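Local coordinates for protein nigritoxine (PDB 5M41) that is a bacterial toxin of Vibrio nigripulchritudo that acts on crustaceans and insects, at residues A302-T314 against F380-V393. Numbering follows the deposited sequence.
Sequences AAVSVIQGAAGLT and FKKGNFTDIINGLV
Phe380, near the end of helix 373-382, lies with its ring against Ala311 of helix 302-319. Its CB starts 3.8 Å from Ala311 CB. CG is 3.5 Å from Ala311 CB, and that methyl sits over one face, 3.8 Å from the ring centroid and 22° off its normal, a CH-pi contact. CD1 is 4.2 Å from Ile307 CG2, CE1 nears Ile307 O, CE2 runs past Ala311 CA, and CZ ends 3.8 Å from Ala310 CB. Thr314 OG1, near CE2, completes with Ala310, Ala311 and Ile307 the hole that takes the ring as a knob. Phe385 CD2 lies over the centre of the opposite face, so the ring is sandwiched.

Ile307 is a knob the other way, set among Phe380, Thr386, Ile389 and Asn390. With CG1 beside the backbone N (chi1 -68°), the long branch reaches over to Ile389 CG2, 3.7 Å from CG1, and CD1 ends against Thr386 CG2 and Asn390 OD1, both on its helix 386-396 side. Further along, Val306 CG2 and Val393 CG2 meet at 3.8 Å. No hydrogen bond crosses; Thr314 OG1 is turned back onto Ala310 O.

Helix 302-319 thus packs on two consecutive helices, 373-382 and 386-396, joined by a tight turn that starts with a Schellman motif at Gly383; segments 302-314 and 386-393 cross at 126°. All three helices lie against the six-stranded antiparallel sheet: Thr314 and Phe380 rest on Leu331, and Ile389 on Leu333, both of strand 328-336; Ile389 also touches Ile369 of strand 366-370, and Val393 Ile341 of strand 340-348.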
loop_
_atom_site.group_PDB
_atom_site.type_symbol
_atom_site.label_atom_id
_atom_site.label_comp_id
_atom_site.label_asym_id
_atom_site.label_seq_id
_atom_site.Cartn_x
_atom_site.Cartn_y
_atom_site.Cartn_z
ATOM N N ALA A 302 15.942 -6.530 -8.106
ATOM C CA ALA A 302 14.826 -6.908 -7.244
ATOM C C ALA A 302 13.521 -6.376 -7.829
ATOM O O ALA A 302 12.535 -7.113 -7.921
ATOM C CB ALA A 302 15.036 -6.389 -5.831
ATOM N N ALA A 303 13.546 -5.113 -8.259
ATOM C CA ALA A 303 12.387 -4.442 -8.837
ATOM C C ALA A 303 11.837 -5.166 -10.070
ATOM O O ALA A 303 10.632 -5.409 -10.178
ATOM C CB ALA A 303 12.720 -2.992 -9.158
ATOM N N VAL A 304 12.717 -5.535 -10.987
ATOM C CA VAL A 304 12.320 -6.361 -12.118
ATOM C C VAL A 304 11.618 -7.652 -11.657
ATOM O O VAL A 304 10.581 -8.017 -12.203
ATOM C CB VAL A 304 13.523 -6.673 -13.045
ATOM C CG1 VAL A 304 13.224 -7.854 -13.962
ATOM C CG2 VAL A 304 13.912 -5.442 -13.862
ATOM N N SER A 305 12.172 -8.342 -10.665
ATOM C CA SER A 305 11.533 -9.570 -10.150
ATOM C C SER A 305 10.160 -9.305 -9.544
ATOM O O SER A 305 9.221 -10.074 -9.755
ATOM C CB SER A 305 12.410 -10.264 -9.104
ATOM O OG SER A 305 13.612 -10.715 -9.688
ATOM N N VAL A 306 10.044 -8.216 -8.795
ATOM C CA VAL A 306 8.762 -7.852 -8.188
ATOM C C VAL A 306 7.694 -7.558 -9.242
ATOM O O VAL A 306 6.598 -8.103 -9.183
ATOM C CB VAL A 306 8.925 -6.704 -7.186
ATOM C CG1 VAL A 306 7.571 -6.324 -6.594
ATOM C CG2 VAL A 306 9.893 -7.137 -6.091
ATOM N N ILE A 307 8.040 -6.745 -10.238
ATOM C CA ILE A 307 7.135 -6.453 -11.365
ATOM C C ILE A 307 6.672 -7.745 -12.036
ATOM O O ILE A 307 5.479 -7.966 -12.217
ATOM C CB ILE A 307 7.842 -5.561 -12.421
ATOM C CG1 ILE A 307 8.085 -4.167 -11.836
ATOM C CG2 ILE A 307 7.042 -5.508 -13.719
ATOM C CD1 ILE A 307 9.117 -3.337 -12.575
ATOM N N GLN A 308 7.620 -8.602 -12.400
ATOM C CA GLN A 308 7.292 -9.842 -13.110
ATOM C C GLN A 308 6.455 -10.781 -12.221
ATOM O O GLN A 308 5.413 -11.301 -12.647
ATOM C CB GLN A 308 8.573 -10.524 -13.632
ATOM C CG GLN A 308 8.339 -11.866 -14.320
ATOM C CD GLN A 308 7.326 -11.781 -15.460
ATOM O OE1 GLN A 308 7.559 -11.109 -16.475
ATOM N NE2 GLN A 308 6.193 -12.474 -15.299
ATOM N N GLY A 309 6.901 -10.974 -10.980
ATOM C CA GLY A 309 6.122 -11.727 -10.010
ATOM C C GLY A 309 4.683 -11.248 -9.875
ATOM O O GLY A 309 3.753 -12.056 -9.859
ATOM N N ALA A 310 4.490 -9.930 -9.791
ATOM C CA ALA A 310 3.148 -9.349 -9.625
ATOM C C ALA A 310 2.287 -9.497 -10.886
ATOM O O ALA A 310 1.091 -9.784 -10.806
ATOM C CB ALA A 310 3.244 -7.879 -9.204
ATOM N N ALA A 311 2.888 -9.289 -12.050
ATOM C CA ALA A 311 2.159 -9.476 -13.311
ATOM C C ALA A 311 1.815 -10.949 -13.463
ATOM O O ALA A 311 0.699 -11.298 -13.900
ATOM C CB ALA A 311 2.986 -9.005 -14.498
ATOM N N GLY A 312 2.771 -11.801 -13.076
ATOM C CA GLY A 312 2.584 -13.260 -13.077
ATOM C C GLY A 312 1.430 -13.690 -12.190
ATOM O O GLY A 312 0.586 -14.500 -12.593
ATOM N N LEU A 313 1.373 -13.127 -10.986
ATOM C CA LEU A 313 0.294 -13.451 -10.055
ATOM C C LEU A 313 -1.070 -13.062 -10.625
ATOM O O LEU A 313 -2.043 -13.809 -10.495
ATOM C CB LEU A 313 0.517 -12.744 -8.716
ATOM C CG LEU A 313 -0.430 -13.050 -7.549
ATOM C CD1 LEU A 313 -0.155 -14.436 -6.967
ATOM C CD2 LEU A 313 -0.245 -11.977 -6.484
ATOM N N THR A 314 -1.149 -11.890 -11.247
ATOM C CA THR A 314 -2.420 -11.444 -11.827
ATOM C C THR A 314 -2.841 -12.341 -13.000
ATOM O O THR A 314 -4.030 -12.684 -13.140
ATOM C CB THR A 314 -2.363 -9.963 -12.264
ATOM O OG1 THR A 314 -1.786 -9.172 -11.215
ATOM C CG2 THR A 314 -3.748 -9.440 -12.556
ATOM N N PHE A 380 0.461 -3.824 -16.947
ATOM C CA PHE A 380 1.776 -4.459 -16.859
ATOM C C PHE A 380 2.434 -4.597 -18.222
ATOM O O PHE A 380 3.614 -4.289 -18.362
ATOM C CB PHE A 380 1.713 -5.812 -16.144
ATOM C CG PHE A 380 1.740 -5.697 -14.649
ATOM C CD1 PHE A 380 2.874 -5.215 -13.990
ATOM C CD2 PHE A 380 0.649 -6.104 -13.896
ATOM C CE1 PHE A 380 2.902 -5.119 -12.596
ATOM C CE2 PHE A 380 0.669 -6.014 -12.519
ATOM C CZ PHE A 380 1.794 -5.517 -11.869
ATOM N N LYS A 381 1.668 -5.042 -19.215
ATOM C CA LYS A 381 2.129 -5.081 -20.607
ATOM C C LYS A 381 2.703 -3.741 -21.080
ATOM O O LYS A 381 3.669 -3.713 -21.838
ATOM C CB LYS A 381 0.975 -5.460 -21.542
ATOM C CG LYS A 381 0.742 -6.948 -21.730
ATOM C CD LYS A 381 -0.307 -7.188 -22.813
ATOM C CE LYS A 381 -0.775 -8.634 -22.792
ATOM N NZ LYS A 381 -2.219 -8.729 -23.132
ATOM N N LYS A 382 2.094 -2.636 -20.651
ATOM C CA LYS A 382 2.521 -1.312 -21.102
ATOM C C LYS A 382 3.622 -0.698 -20.218
ATOM O O LYS A 382 4.166 0.358 -20.538
ATOM C CB LYS A 382 1.313 -0.370 -21.198
ATOM C CG LYS A 382 0.404 -0.606 -22.403
ATOM C CD LYS A 382 -0.884 0.199 -22.261
ATOM C CE LYS A 382 -1.834 0.014 -23.437
ATOM N NZ LYS A 382 -2.573 -1.285 -23.417
ATOM N N GLY A 383 3.933 -1.343 -19.098
ATOM C CA GLY A 383 4.903 -0.793 -18.151
ATOM C C GLY A 383 4.349 0.336 -17.292
ATOM O O GLY A 383 5.119 1.081 -16.686
ATOM N N ASN A 384 3.018 0.451 -17.222
ATOM C CA ASN A 384 2.349 1.537 -16.472
ATOM C C ASN A 384 2.578 1.579 -14.966
ATOM O O ASN A 384 2.360 2.622 -14.342
ATOM C CB ASN A 384 0.834 1.517 -16.717
ATOM C CG ASN A 384 0.469 1.914 -18.126
ATOM O OD1 ASN A 384 1.320 2.358 -18.934
ATOM N ND2 ASN A 384 -0.783 1.767 -18.437
ATOM N N PHE A 385 3.021 0.465 -14.391
ATOM C CA PHE A 385 3.172 0.370 -12.936
ATOM C C PHE A 385 4.633 0.390 -12.514
ATOM O O PHE A 385 4.935 0.257 -11.346
ATOM C CB PHE A 385 2.467 -0.903 -12.411
ATOM C CG PHE A 385 1.038 -1.036 -12.882
ATOM C CD1 PHE A 385 0.171 0.049 -12.819
ATOM C CD2 PHE A 385 0.560 -2.238 -13.385
ATOM C CE1 PHE A 385 -1.143 -0.052 -13.265
ATOM C CE2 PHE A 385 -0.762 -2.361 -13.813
ATOM C CZ PHE A 385 -1.621 -1.261 -13.759
ATOM N N THR A 386 5.534 0.610 -13.467
ATOM C CA THR A 386 6.983 0.451 -13.225
ATOM C C THR A 386 7.600 1.526 -12.324
ATOM O O THR A 386 8.398 1.205 -11.447
ATOM C CB THR A 386 7.744 0.350 -14.573
ATOM O OG1 THR A 386 7.274 -0.804 -15.266
ATOM C CG2 THR A 386 9.285 0.279 -14.395
ATOM N N ASP A 387 7.237 2.791 -12.522
ATOM C CA ASP A 387 7.751 3.841 -11.627
ATOM C C ASP A 387 7.261 3.606 -10.200
ATOM O O ASP A 387 7.987 3.823 -9.238
ATOM C CB ASP A 387 7.337 5.247 -12.086
ATOM C CG ASP A 387 8.014 5.676 -13.401
ATOM O OD1 ASP A 387 9.036 5.073 -13.797
ATOM O OD2 ASP A 387 7.525 6.637 -14.034
ATOM N N ILE A 388 6.023 3.167 -10.075
ATOM C CA ILE A 388 5.436 2.917 -8.754
ATOM C C ILE A 388 6.137 1.762 -8.062
ATOM O O ILE A 388 6.534 1.878 -6.899
ATOM C CB ILE A 388 3.920 2.671 -8.850
ATOM C CG1 ILE A 388 3.212 3.999 -9.117
ATOM C CG2 ILE A 388 3.404 1.977 -7.578
ATOM C CD1 ILE A 388 1.827 3.877 -9.707
ATOM N N ILE A 389 6.321 0.665 -8.789
ATOM C CA ILE A 389 6.915 -0.518 -8.179
ATOM C C ILE A 389 8.421 -0.338 -7.921
ATOM O O ILE A 389 8.914 -0.768 -6.873
ATOM C CB ILE A 389 6.542 -1.799 -8.946
ATOM C CG1 ILE A 389 5.002 -1.971 -8.911
ATOM C CG2 ILE A 389 7.288 -3.003 -8.370
ATOM C CD1 ILE A 389 4.422 -2.965 -9.911
ATOM N N ASN A 390 9.138 0.330 -8.833
ATOM C CA ASN A 390 10.538 0.733 -8.572
ATOM C C ASN A 390 10.644 1.578 -7.296
ATOM O O ASN A 390 11.466 1.302 -6.428
ATOM C CB ASN A 390 11.158 1.507 -9.749
ATOM C CG ASN A 390 11.455 0.622 -10.956
ATOM O OD1 ASN A 390 11.315 -0.601 -10.915
ATOM N ND2 ASN A 390 11.873 1.246 -12.042
ATOM N N GLY A 391 9.797 2.596 -7.177
ATOM C CA GLY A 391 9.810 3.449 -5.988
ATOM C C GLY A 391 9.602 2.643 -4.711
ATOM O O GLY A 391 10.365 2.767 -3.753
ATOM N N LEU A 392 8.568 1.815 -4.693
ATOM C CA LEU A 392 8.267 1.021 -3.510
ATOM C C LEU A 392 9.403 0.070 -3.142
ATOM O O LEU A 392 9.792 -0.028 -1.965
ATOM C CB LEU A 392 6.940 0.250 -3.672
ATOM C CG LEU A 392 6.583 -0.700 -2.514
ATOM C CD1 LEU A 392 6.487 0.024 -1.174
ATOM C CD2 LEU A 392 5.299 -1.462 -2.811
ATOM N N VAL A 393 9.908 -0.651 -4.135
ATOM C CA VAL A 393 10.987 -1.600 -3.906
ATOM C C VAL A 393 12.215 -0.874 -3.329
ATOM O O VAL A 393 12.827 -1.348 -2.372
ATOM C CB VAL A 393 11.366 -2.389 -5.179
ATOM C CG1 VAL A 393 12.728 -3.050 -5.014
ATOM C CG2 VAL A 393 10.325 -3.442 -5.486
#